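Local structure of putative uncharacterized protein (Ustilago maydis, 4GNX) at residues W180-T183 with A184-P188; S215-S218 with S219-M222; E271-T274 with I275-K279; K379-E382 with E383-E387; P426-F429 with A430-G433. The protein probably serves as the large subunit of heterotrimeric replication protein A, binding single-stranded DNA through OB folds and joining its two partner subunits. All blocks are in the same frame, centred on the assembly; numbering follows the deposited sequence.

All five contacts are local and follow in numerical order along one chain. Contacts 1 and 2 share an OB fold: contact 1 closes strand 174-180 with helix 181-185, contact 2 turns strand 213-217 into strand 220-224, and their centres lie 12 Å apart, with W180 touching S215. Contact 3, about 8 Å from both by nearest atoms, starts helix 275-280 beside the C-terminal OB fold. Contacts 4 and 5 lie in that domain, centres 33 Å apart. Contact 4 is on the surface, about 11 Å from the DNA, and contact 5, beginning helix 429-441, comes about 5 Å from contact 3, both by nearest atoms. Contacts 1 and 2 touch the DNA directly, while contact 5 meets the other subunits.

Contact 1: residues W180-T183 with A184-P188; sequences WGKT and AETFP. With nucleotides of chain G.
The carbonyl of K182 is gripped twice by T186: OG1 donates to K182 O at 2.7 Å, tilted 31° from the carbonyl plane, while T186 N reaches K182 O at 3.1 Å. The threonine hydroxyl sits between its own backbone N and carbonyl carbon (chi1 52°), and this folds it back over the last turn, just where T186 leaves helical backbone angles. One step earlier, E185 N bonds to G181 O at 3.3 Å, and A184 N bonds to W180 O at 3.2 Å. At the head of the turn the W180 ring lies against the DNA. Thymine DT6 of chain G lies over one face, its C5 3.5 Å above the ring plane and displaced towards the rim; W180 CZ2 comes within 3.4 Å of N3 of DT7 of chain G. The indole NE1 is held by a hydrogen bond to the hydroxyl of S215. This short helix follows strand 174-180, with F187 resting on L142, L165 and L179 of strands 135-152, 159-168 and 174-180.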
# COMPACT_ATOMS: atom_id res chain seq x y z
N TRP C 180 18.52 -13.42 -8.69
CA TRP C 180 18.98 -13.33 -7.32
C TRP C 180 19.55 -14.63 -6.86
O TRP C 180 19.36 -15.66 -7.52
CB TRP C 180 17.83 -12.94 -6.42
CG TRP C 180 17.13 -11.66 -6.80
CD1 TRP C 180 15.93 -11.54 -7.50
CD2 TRP C 180 17.53 -10.28 -6.49
NE1 TRP C 180 15.59 -10.22 -7.64
CE2 TRP C 180 16.50 -9.42 -7.05
CE3 TRP C 180 18.60 -9.70 -5.81
CZ2 TRP C 180 16.56 -8.04 -6.95
CZ3 TRP C 180 18.65 -8.31 -5.72
CH2 TRP C 180 17.65 -7.50 -6.28
N GLY C 181 20.26 -14.59 -5.73
CA GLY C 181 20.65 -15.78 -4.99
C GLY C 181 21.45 -16.83 -5.73
O GLY C 181 22.35 -16.52 -6.51
N LYS C 182 21.10 -18.09 -5.48
CA LYS C 182 21.85 -19.23 -5.99
C LYS C 182 21.70 -19.36 -7.50
O LYS C 182 22.66 -19.72 -8.18
CB LYS C 182 21.36 -20.51 -5.30
CG LYS C 182 22.20 -21.74 -5.54
CD LYS C 182 23.28 -21.88 -4.49
CE LYS C 182 23.98 -23.22 -4.63
NZ LYS C 182 25.22 -23.31 -3.80
N THR C 183 20.52 -19.04 -8.01
CA THR C 183 20.26 -19.04 -9.46
C THR C 183 21.19 -18.05 -10.17
O THR C 183 21.57 -18.27 -11.32
CB THR C 183 18.80 -18.67 -9.78
OG1 THR C 183 17.95 -19.11 -8.71
CG2 THR C 183 18.33 -19.30 -11.09
N ALA C 184 21.54 -16.98 -9.46
CA ALA C 184 22.43 -15.95 -9.99
C ALA C 184 23.84 -16.49 -10.13
O ALA C 184 24.38 -16.51 -11.24
CB ALA C 184 22.41 -14.71 -9.11
N GLU C 185 24.43 -16.92 -9.02
CA GLU C 185 25.77 -17.50 -9.04
C GLU C 185 25.95 -18.56 -10.13
O GLU C 185 26.75 -18.38 -11.04
CB GLU C 185 26.10 -18.12 -7.68
CG GLU C 185 25.90 -17.18 -6.51
CD GLU C 185 26.18 -17.84 -5.18
OE1 GLU C 185 27.12 -18.67 -5.12
OE2 GLU C 185 25.46 -17.54 -4.20
N THR C 186 25.17 -19.63 -10.02
CA THR C 186 25.33 -20.82 -10.84
C THR C 186 24.97 -20.62 -12.30
O THR C 186 24.94 -21.58 -13.07
CB THR C 186 24.49 -21.99 -10.29
OG1 THR C 186 23.13 -21.56 -10.13
CG2 THR C 186 25.04 -22.48 -8.95
N PHE C 187 24.69 -19.38 -12.69
CA PHE C 187 24.12 -19.13 -14.01
C PHE C 187 24.94 -19.65 -15.19
O PHE C 187 24.38 -20.31 -16.08
CB PHE C 187 23.76 -17.66 -14.21
CG PHE C 187 23.02 -17.40 -15.49
CD1 PHE C 187 21.84 -18.08 -15.78
CD2 PHE C 187 23.50 -16.47 -16.41
CE1 PHE C 187 21.15 -17.84 -16.96
CE2 PHE C 187 22.82 -16.23 -17.60
CZ PHE C 187 21.64 -16.91 -17.87
N PRO C 188 26.25 -19.35 -15.22
CA PRO C 188 27.05 -19.87 -16.34
C PRO C 188 27.32 -21.39 -16.31
O PRO C 188 27.75 -21.94 -17.32
CB PRO C 188 28.34 -19.06 -16.29
CG PRO C 188 28.38 -18.42 -14.95
CD PRO C 188 26.98 -18.33 -14.44
P DT G 6 11.68 -7.33 -3.96
OP1 DT G 6 10.69 -6.29 -3.59
OP2 DT G 6 11.78 -7.79 -5.37
O5' DT G 6 13.12 -6.82 -3.48
C5' DT G 6 13.27 -6.06 -2.26
C4' DT G 6 14.64 -6.30 -1.64
O4' DT G 6 14.87 -7.71 -1.45
C3' DT G 6 15.82 -5.77 -2.45
O3' DT G 6 16.69 -5.02 -1.59
C2' DT G 6 16.47 -7.01 -3.03
C1' DT G 6 16.08 -8.12 -2.07
N1 DT G 6 15.84 -9.43 -2.72
C2 DT G 6 16.66 -10.49 -2.41
O2 DT G 6 17.59 -10.42 -1.62
N3 DT G 6 16.35 -11.66 -3.06
C4 DT G 6 15.32 -11.87 -3.97
O4 DT G 6 15.17 -12.97 -4.47
C5 DT G 6 14.50 -10.71 -4.24
C7 DT G 6 13.36 -10.84 -5.20
C6 DT G 6 14.80 -9.57 -3.61
P DT G 7 16.84 -3.46 -1.89
OP1 DT G 7 17.53 -2.81 -0.75
OP2 DT G 7 15.51 -2.96 -2.31
O5' DT G 7 17.82 -3.48 -3.15
C5' DT G 7 19.12 -4.09 -3.06
C4' DT G 7 19.91 -3.85 -4.34
O4' DT G 7 19.29 -4.54 -5.44
C3' DT G 7 20.03 -2.40 -4.78
O3' DT G 7 21.30 -2.24 -5.41
C2' DT G 7 18.90 -2.24 -5.78
C1' DT G 7 18.87 -3.61 -6.44
N1 DT G 7 17.57 -4.07 -6.95
C2 DT G 7 17.54 -4.61 -8.22
O2 DT G 7 18.52 -4.68 -8.93
N3 DT G 7 16.31 -5.05 -8.62
C4 DT G 7 15.13 -5.03 -7.90
O4 DT G 7 14.10 -5.47 -8.40
C5 DT G 7 15.23 -4.46 -6.58
C7 DT G 7 14.01 -4.38 -5.73
C6 DT G 7 16.43 -4.02 -6.17

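Contact 2: residues S215-S218 with S219-M222; sequences SMFS and SSTM. With nucleotides of chain G.
A type I beta turn from F217 to S220 joins strands 213-217 and 220-224 at the DNA-facing side of an OB fold, and two bonds of opposite sense tie its ends. In the first, S220 N donates to F217 O at 2.6 Å with an N-H...O angle of 160°. In the second, F217 N donates to S220 OG at 2.6 Å. The serine oxygen gets there because it lies beside its own backbone N (chi1 -60°), swung back across the mouth of the turn; the same oxygen is also hydrogen-bonded to the carbonyl of G203 on strand 198-207, so the hydroxyl is held between the F217 amide and the G203 carbonyl, which limits its rotation. Around this polar clasp, M216 SD lies 3.8 Å from S220 CB, and S219 OG lies 3.5 Å from F217 CB. The amide of S218, at the corner, points out of the turn and donates to O2 of thymine DT5 of chain G at 2.9 Å, with an angle of 164°. Alongside, F217 CE2 approaches C2' of that nucleotide at 3.8 Å, so base and sugar are met by neighbouring residues. M216 meanwhile reaches inward to L177, L179 and F201. A strand corner that offers a backbone amide to a base and an aromatic ring to its sugar is consistent with the single-strand-binding surface of replication protein A OB folds.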
# COMPACT_ATOMS: atom_id res chain seq x y z
N SER C 215 12.65 -8.39 -12.71
CA SER C 215 13.28 -9.03 -11.58
C SER C 215 12.52 -10.30 -11.23
O SER C 215 11.30 -10.37 -11.41
CB SER C 215 13.28 -8.09 -10.38
OG SER C 215 13.52 -8.82 -9.19
N MET C 216 13.25 -11.29 -10.72
CA MET C 216 12.63 -12.54 -10.30
C MET C 216 12.14 -12.53 -8.86
O MET C 216 12.69 -11.84 -8.00
CB MET C 216 13.58 -13.72 -10.52
CG MET C 216 13.76 -14.02 -12.00
SD MET C 216 13.92 -15.77 -12.43
CE MET C 216 15.40 -16.19 -11.51
N PHE C 217 11.07 -13.28 -8.62
CA PHE C 217 10.64 -13.64 -7.28
C PHE C 217 11.06 -15.07 -6.93
O PHE C 217 11.34 -15.88 -7.82
CB PHE C 217 9.12 -13.56 -7.18
CG PHE C 217 8.61 -12.17 -7.02
CD1 PHE C 217 7.46 -11.76 -7.68
CD2 PHE C 217 9.27 -11.26 -6.19
CE1 PHE C 217 6.97 -10.48 -7.53
CE2 PHE C 217 8.79 -9.97 -6.04
CZ PHE C 217 7.63 -9.58 -6.70
N SER C 218 11.10 -15.36 -5.63
CA SER C 218 11.35 -16.70 -5.11
C SER C 218 10.62 -17.74 -5.96
O SER C 218 11.17 -18.78 -6.31
CB SER C 218 10.85 -16.78 -3.67
OG SER C 218 10.65 -18.11 -3.20
N SER C 219 9.39 -17.39 -6.30
CA SER C 219 8.45 -18.23 -7.03
C SER C 219 8.64 -18.23 -8.53
O SER C 219 7.98 -18.99 -9.23
CB SER C 219 7.03 -17.73 -6.73
OG SER C 219 7.04 -16.33 -6.48
N SER C 220 9.53 -17.36 -9.03
CA SER C 220 9.72 -17.21 -10.46
C SER C 220 10.47 -18.40 -11.02
O SER C 220 11.15 -19.12 -10.29
CB SER C 220 10.48 -15.93 -10.78
OG SER C 220 9.78 -14.79 -10.32
N THR C 221 10.35 -18.58 -12.33
CA THR C 221 10.87 -19.74 -13.03
C THR C 221 11.51 -19.34 -14.36
O THR C 221 11.00 -18.47 -15.06
CB THR C 221 9.74 -20.78 -13.22
OG1 THR C 221 9.95 -21.85 -12.30
CG2 THR C 221 9.66 -21.34 -14.65
N MET C 222 12.64 -19.97 -14.69
CA MET C 222 13.23 -19.83 -16.02
C MET C 222 13.69 -21.16 -16.64
O MET C 222 14.24 -22.03 -15.96
CB MET C 222 14.37 -18.80 -16.04
CG MET C 222 15.58 -19.19 -15.21
SD MET C 222 17.13 -18.94 -16.09
CE MET C 222 17.47 -17.21 -15.76
P DT G 5 9.95 -9.25 3.08
OP1 DT G 5 9.95 -7.81 3.43
OP2 DT G 5 8.65 -9.95 2.87
O5' DT G 5 10.80 -9.36 1.73
C5' DT G 5 10.29 -8.81 0.49
C4' DT G 5 11.14 -9.20 -0.70
O4' DT G 5 11.41 -10.63 -0.69
C3' DT G 5 10.51 -8.91 -2.06
O3' DT G 5 11.53 -8.65 -3.04
C2' DT G 5 9.84 -10.23 -2.41
C1' DT G 5 10.82 -11.24 -1.84
N1 DT G 5 10.22 -12.52 -1.41
C2 DT G 5 10.33 -13.60 -2.26
O2 DT G 5 10.90 -13.54 -3.34
N3 DT G 5 9.76 -14.76 -1.79
C4 DT G 5 9.10 -14.94 -0.59
O4 DT G 5 8.64 -16.05 -0.31
C5 DT G 5 9.01 -13.77 0.25
C7 DT G 5 8.31 -13.87 1.57
C6 DT G 5 9.57 -12.63 -0.20

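Contact 3: residues E271-T274 with I275-K279; sequences ERRT and IVQVK
T274 and Q277 hold each other across the first turn of helix 275-280 in a capping box, the close-knit part of this contact. T274 N donates to Q277 OE1 at 2.8 Å, in the amide plane and on a lone pair of that oxygen. The return bond, Q277 N to T274 OG1, is weak at 3.4 Å. An extended glutamine chain, with CG beside its backbone N (chi1 -71°), carries the amide back to the residue before the helix. The first helical bond follows, V278 N to T274 O at 2.9 Å. The T274 and V276 side chains lie side by side, pointing the same way, and V278 CG2 meets R273 CB at 3.8 Å. V278 packs on M357 and F292, and I275 on M357 and V294.

The other side is looser. R273 crosses Q277 at about a right angle, guanidinium and amide planes 88° apart; R273 CD lies against Q277 CB at 3.7 Å, but R273 NH1 and Q277 NE2 are both donors and make no bond. The arginine's outward partner is E281, through a long, weak ion pair, and R272 instead forms a salt bridge with E435. The first amides of the helix each have a side-chain acceptor, D352 for I275 N, T354 for V276 N and, weakly, T274 for Q277 N, and the D352 carboxylate would probably suit the positive end of the helix dipole.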
# COMPACT_ATOMS: atom_id res chain seq x y z
N GLU C 271 11.19 3.18 -4.44
CA GLU C 271 10.31 2.21 -3.78
C GLU C 271 9.50 2.87 -2.66
O GLU C 271 9.99 3.81 -2.00
CB GLU C 271 11.15 1.07 -3.21
CG GLU C 271 11.81 0.18 -4.25
CD GLU C 271 10.85 -0.81 -4.88
OE1 GLU C 271 9.67 -0.88 -4.42
OE2 GLU C 271 11.27 -1.51 -5.84
N ARG C 272 8.25 2.41 -2.45
CA ARG C 272 7.47 2.93 -1.33
C ARG C 272 8.10 2.53 0.01
O ARG C 272 8.59 1.41 0.16
CB ARG C 272 5.99 2.52 -1.37
CG ARG C 272 5.07 3.69 -1.02
CD ARG C 272 3.91 3.36 -0.09
NE ARG C 272 2.72 2.73 -0.69
CZ ARG C 272 2.41 2.70 -1.99
NH1 ARG C 272 3.16 3.28 -2.91
NH2 ARG C 272 1.31 2.07 -2.38
N ARG C 273 8.11 3.46 0.95
CA ARG C 273 8.74 3.24 2.25
C ARG C 273 7.88 3.85 3.35
O ARG C 273 7.02 4.68 3.09
CB ARG C 273 10.14 3.88 2.28
CG ARG C 273 11.17 3.18 1.41
CD ARG C 273 11.93 2.14 2.22
NE ARG C 273 12.60 1.13 1.40
CZ ARG C 273 12.24 -0.15 1.35
NH1 ARG C 273 11.21 -0.58 2.07
NH2 ARG C 273 12.91 -1.01 0.58
N THR C 274 8.08 3.42 4.58
CA THR C 274 7.49 4.15 5.70
C THR C 274 8.59 5.03 6.30
O THR C 274 9.78 4.81 6.08
CB THR C 274 6.90 3.21 6.76
OG1 THR C 274 7.96 2.56 7.48
CG2 THR C 274 6.00 2.17 6.10
N ILE C 275 8.18 6.04 7.06
CA ILE C 275 9.11 6.97 7.67
C ILE C 275 10.16 6.24 8.54
O ILE C 275 11.36 6.61 8.58
CB ILE C 275 8.35 8.03 8.48
CG1 ILE C 275 7.52 8.91 7.54
CG2 ILE C 275 9.29 8.85 9.36
CD1 ILE C 275 6.43 9.71 8.23
N VAL C 276 9.73 5.18 9.23
CA VAL C 276 10.68 4.45 10.03
C VAL C 276 11.71 3.78 9.12
O VAL C 276 12.91 3.78 9.44
CB VAL C 276 10.02 3.46 11.00
CG1 VAL C 276 9.37 2.31 10.26
CG2 VAL C 276 11.06 2.95 11.98
N GLN C 277 11.25 3.24 7.99
CA GLN C 277 12.15 2.57 7.05
C GLN C 277 13.17 3.56 6.50
O GLN C 277 14.37 3.27 6.50
CB GLN C 277 11.40 1.91 5.91
CG GLN C 277 10.63 0.69 6.35
CD GLN C 277 9.78 0.12 5.25
OE1 GLN C 277 9.08 0.84 4.55
NE2 GLN C 277 9.82 -1.20 5.11
N VAL C 278 12.70 4.73 6.08
CA VAL C 278 13.58 5.75 5.54
C VAL C 278 14.72 6.08 6.48
O VAL C 278 15.87 6.06 6.05
CB VAL C 278 12.81 7.04 5.18
CG1 VAL C 278 13.77 8.11 4.67
CG2 VAL C 278 11.74 6.74 4.13
N LYS C 279 14.40 6.33 7.76
CA LYS C 279 15.43 6.60 8.78
C LYS C 279 16.29 5.38 9.15
O LYS C 279 17.50 5.50 9.24
CB LYS C 279 14.80 7.19 10.03
CG LYS C 279 14.16 8.55 9.82
CD LYS C 279 12.92 8.67 10.68
CE LYS C 279 12.49 10.10 10.91
NZ LYS C 279 13.47 10.83 11.76

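Contact 4: residues K379-E382 with E383-E387; sequences KLRE and ESESE
R381 and E385 form the one salt bridge across this turn, with R381 NE 2.9 Å from E385 OE1; as a hydrogen bond it is weak, bent to 124°. The two side chains cross at an angle, the guanidinium and carboxylate planes 66° apart. The arginine runs extended from CG to NE, whereas the glutamate bends at chi2 (-59°), and that fold brings its carboxylate back over the preceding helix end, E385 OE1 also 3.5 Å from R381 CG. The hydroxyls of S384 and S386 are hydrogen-bonded, OG to OG, at 2.7 Å.

Backbone bonds are few and long. L380 O accepts from both E383 N and S384 N, each at 3.4 Å and each weak. They lie at the junction after helix 374-381, and S384 then takes the N-cap position of helix 385-395, so the contact is a short connection between two consecutive helices. Along the chain this pair lies between strands 355-362 and 398-411 of the C-terminal OB domain, the place where OB folds commonly carry a helix.

L380 supplies the packing: its CD1 meets E387 CB at 4.0 Å, and its CD2 lies against the E387 carbonyl. L380 also touches A391, and R381 touches F388, both on helix 385-395, evidence that the two helices pack together.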
# COMPACT_ATOMS: atom_id res chain seq x y z
N LYS C 379 -0.41 38.33 0.05
CA LYS C 379 -1.48 39.31 0.08
C LYS C 379 -2.47 39.02 1.21
O LYS C 379 -2.94 39.93 1.89
CB LYS C 379 -2.19 39.28 -1.27
CG LYS C 379 -3.08 40.47 -1.54
CD LYS C 379 -3.74 40.31 -2.90
CE LYS C 379 -5.15 40.85 -2.88
NZ LYS C 379 -6.08 39.80 -3.39
N LEU C 380 -2.76 37.74 1.39
CA LEU C 380 -3.69 37.29 2.41
C LEU C 380 -3.17 37.61 3.79
O LEU C 380 -3.94 37.94 4.69
CB LEU C 380 -3.92 35.79 2.27
CG LEU C 380 -4.97 35.11 3.15
CD1 LEU C 380 -6.38 35.59 2.82
CD2 LEU C 380 -4.87 33.60 3.02
N ARG C 381 -1.85 37.53 3.95
CA ARG C 381 -1.26 37.86 5.23
C ARG C 381 -1.31 39.36 5.48
O ARG C 381 -1.34 39.80 6.62
CB ARG C 381 0.17 37.33 5.32
CG ARG C 381 0.73 37.48 6.72
CD ARG C 381 1.95 36.61 6.98
NE ARG C 381 2.39 36.79 8.36
CZ ARG C 381 3.16 35.95 9.05
NH1 ARG C 381 3.60 34.81 8.51
NH2 ARG C 381 3.49 36.23 10.31
N GLU C 382 -1.35 40.14 4.40
CA GLU C 382 -1.42 41.60 4.50
C GLU C 382 -2.77 42.14 4.98
O GLU C 382 -2.90 43.34 5.26
CB GLU C 382 -1.06 42.26 3.17
CG GLU C 382 0.43 42.28 2.90
CD GLU C 382 0.78 42.86 1.54
OE1 GLU C 382 0.11 42.50 0.54
OE2 GLU C 382 1.72 43.67 1.46
N GLU C 383 -3.77 41.27 5.05
CA GLU C 383 -5.11 41.67 5.48
C GLU C 383 -5.47 41.20 6.88
O GLU C 383 -6.10 41.94 7.63
CB GLU C 383 -6.15 41.19 4.48
CG GLU C 383 -5.95 41.81 3.12
CD GLU C 383 -6.73 41.10 2.03
OE1 GLU C 383 -7.09 39.92 2.23
OE2 GLU C 383 -6.97 41.72 0.98
N SER C 384 -5.10 39.96 7.21
CA SER C 384 -5.13 39.50 8.59
C SER C 384 -4.34 38.21 8.77
O SER C 384 -4.38 37.32 7.93
CB SER C 384 -6.57 39.34 9.11
OG SER C 384 -7.16 38.15 8.63
N GLU C 385 -3.61 38.14 9.89
CA GLU C 385 -2.80 36.98 10.24
C GLU C 385 -3.70 35.78 10.39
O GLU C 385 -3.32 34.66 10.07
CB GLU C 385 -2.06 37.21 11.56
CG GLU C 385 -1.30 38.53 11.66
CD GLU C 385 -0.23 38.70 10.59
OE1 GLU C 385 0.41 37.70 10.20
OE2 GLU C 385 -0.02 39.86 10.15
N SER C 386 -4.90 36.06 10.91
CA SER C 386 -5.94 35.07 11.16
C SER C 386 -6.30 34.28 9.91
O SER C 386 -6.30 33.05 9.93
CB SER C 386 -7.19 35.77 11.70
OG SER C 386 -7.40 37.01 11.04
N GLU C 387 -6.58 34.98 8.82
CA GLU C 387 -6.95 34.30 7.57
C GLU C 387 -5.76 33.63 6.92
O GLU C 387 -5.90 32.63 6.20
CB GLU C 387 -7.63 35.27 6.61
CG GLU C 387 -8.98 35.71 7.13
CD GLU C 387 -10.05 35.75 6.06
OE1 GLU C 387 -10.06 36.72 5.27
OE2 GLU C 387 -10.88 34.81 6.02

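Contact 5: residues P426-F429 with A430-G433; sequences PVDF and AKAG
D428 caps the start of helix 429-441: its OD1 accepts from K431 N at 3.1 Å, the donor standing 57° out of the carboxylate plane. With CG anti to the backbone N (chi1 177°), the carboxylate curls under the first turn, and D428 OD1 also lies 3.6 Å from K431 CB. The backbone of the same aspartate begins the helical pattern, A432 N donating to D428 O at 2.7 Å, and G433 N follows with a bond to F429 O at 2.8 Å.

Next come the hydrophobic neighbours. V427 CG1 meets the A432 methyl, CB, at 3.9 Å, and both residues also touch R295 on strand 290-310, which ties the helix start to the OB sheet. K431 stretches away from the aspartate and forms a salt bridge with E435, one turn on. The F429 ring, with V427 O over one face, meets F122 of another subunit, their planes inclined at about 55°; A432 packs on that same phenylalanine, and A430 touches N118 of that chain and D92 of the third. An Asp N-cap thus starts helix 429-441, whose contacts with two other chains are consistent with the three-helix bundle that holds the replication protein A trimer together.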
# COMPACT_ATOMS: atom_id res chain seq x y z
N PRO C 426 -2.10 13.91 -4.29
CA PRO C 426 -3.10 13.62 -3.25
C PRO C 426 -3.48 12.14 -3.32
O PRO C 426 -3.57 11.58 -4.40
CB PRO C 426 -4.28 14.50 -3.65
CG PRO C 426 -4.15 14.63 -5.14
CD PRO C 426 -2.68 14.68 -5.42
N VAL C 427 -3.65 11.50 -2.17
CA VAL C 427 -3.96 10.07 -2.14
C VAL C 427 -5.23 9.68 -2.91
O VAL C 427 -6.28 10.33 -2.78
CB VAL C 427 -4.10 9.57 -0.68
CG1 VAL C 427 -4.58 8.12 -0.65
CG2 VAL C 427 -2.78 9.75 0.08
N ASP C 428 -5.11 8.63 -3.72
CA ASP C 428 -6.27 8.01 -4.37
C ASP C 428 -6.88 6.91 -3.46
O ASP C 428 -6.46 5.74 -3.46
CB ASP C 428 -5.89 7.45 -5.73
CG ASP C 428 -7.03 6.73 -6.41
OD1 ASP C 428 -7.96 6.23 -5.73
OD2 ASP C 428 -7.01 6.65 -7.66
N PHE C 429 -7.89 7.30 -2.70
CA PHE C 429 -8.39 6.46 -1.62
C PHE C 429 -8.84 5.09 -2.05
O PHE C 429 -8.48 4.11 -1.40
CB PHE C 429 -9.48 7.18 -0.82
CG PHE C 429 -8.94 8.27 0.06
CD1 PHE C 429 -9.34 9.59 -0.11
CD2 PHE C 429 -7.97 7.97 1.02
CE1 PHE C 429 -8.83 10.58 0.70
CE2 PHE C 429 -7.44 8.96 1.82
CZ PHE C 429 -7.87 10.27 1.66
N ALA C 430 -9.58 5.02 -3.15
CA ALA C 430 -10.03 3.76 -3.72
C ALA C 430 -8.89 2.78 -3.97
O ALA C 430 -8.92 1.62 -3.54
CB ALA C 430 -10.77 4.02 -5.01
N LYS C 431 -7.87 3.28 -4.66
CA LYS C 431 -6.73 2.49 -5.06
C LYS C 431 -5.77 2.21 -3.86
O LYS C 431 -5.33 1.07 -3.66
CB LYS C 431 -6.08 3.19 -6.26
CG LYS C 431 -4.72 2.67 -6.63
CD LYS C 431 -4.03 3.45 -7.74
CE LYS C 431 -2.75 4.15 -7.25
NZ LYS C 431 -2.24 3.73 -5.89
N ALA C 432 -5.44 3.23 -3.06
CA ALA C 432 -4.72 2.98 -1.80
C ALA C 432 -5.46 1.93 -0.95
O ALA C 432 -4.84 1.10 -0.29
CB ALA C 432 -4.54 4.25 -1.00
N GLY C 433 -6.79 1.96 -1.01
CA GLY C 433 -7.63 0.97 -0.37
C GLY C 433 -7.39 -0.45 -0.83
O GLY C 433 -7.15 -1.34 -0.00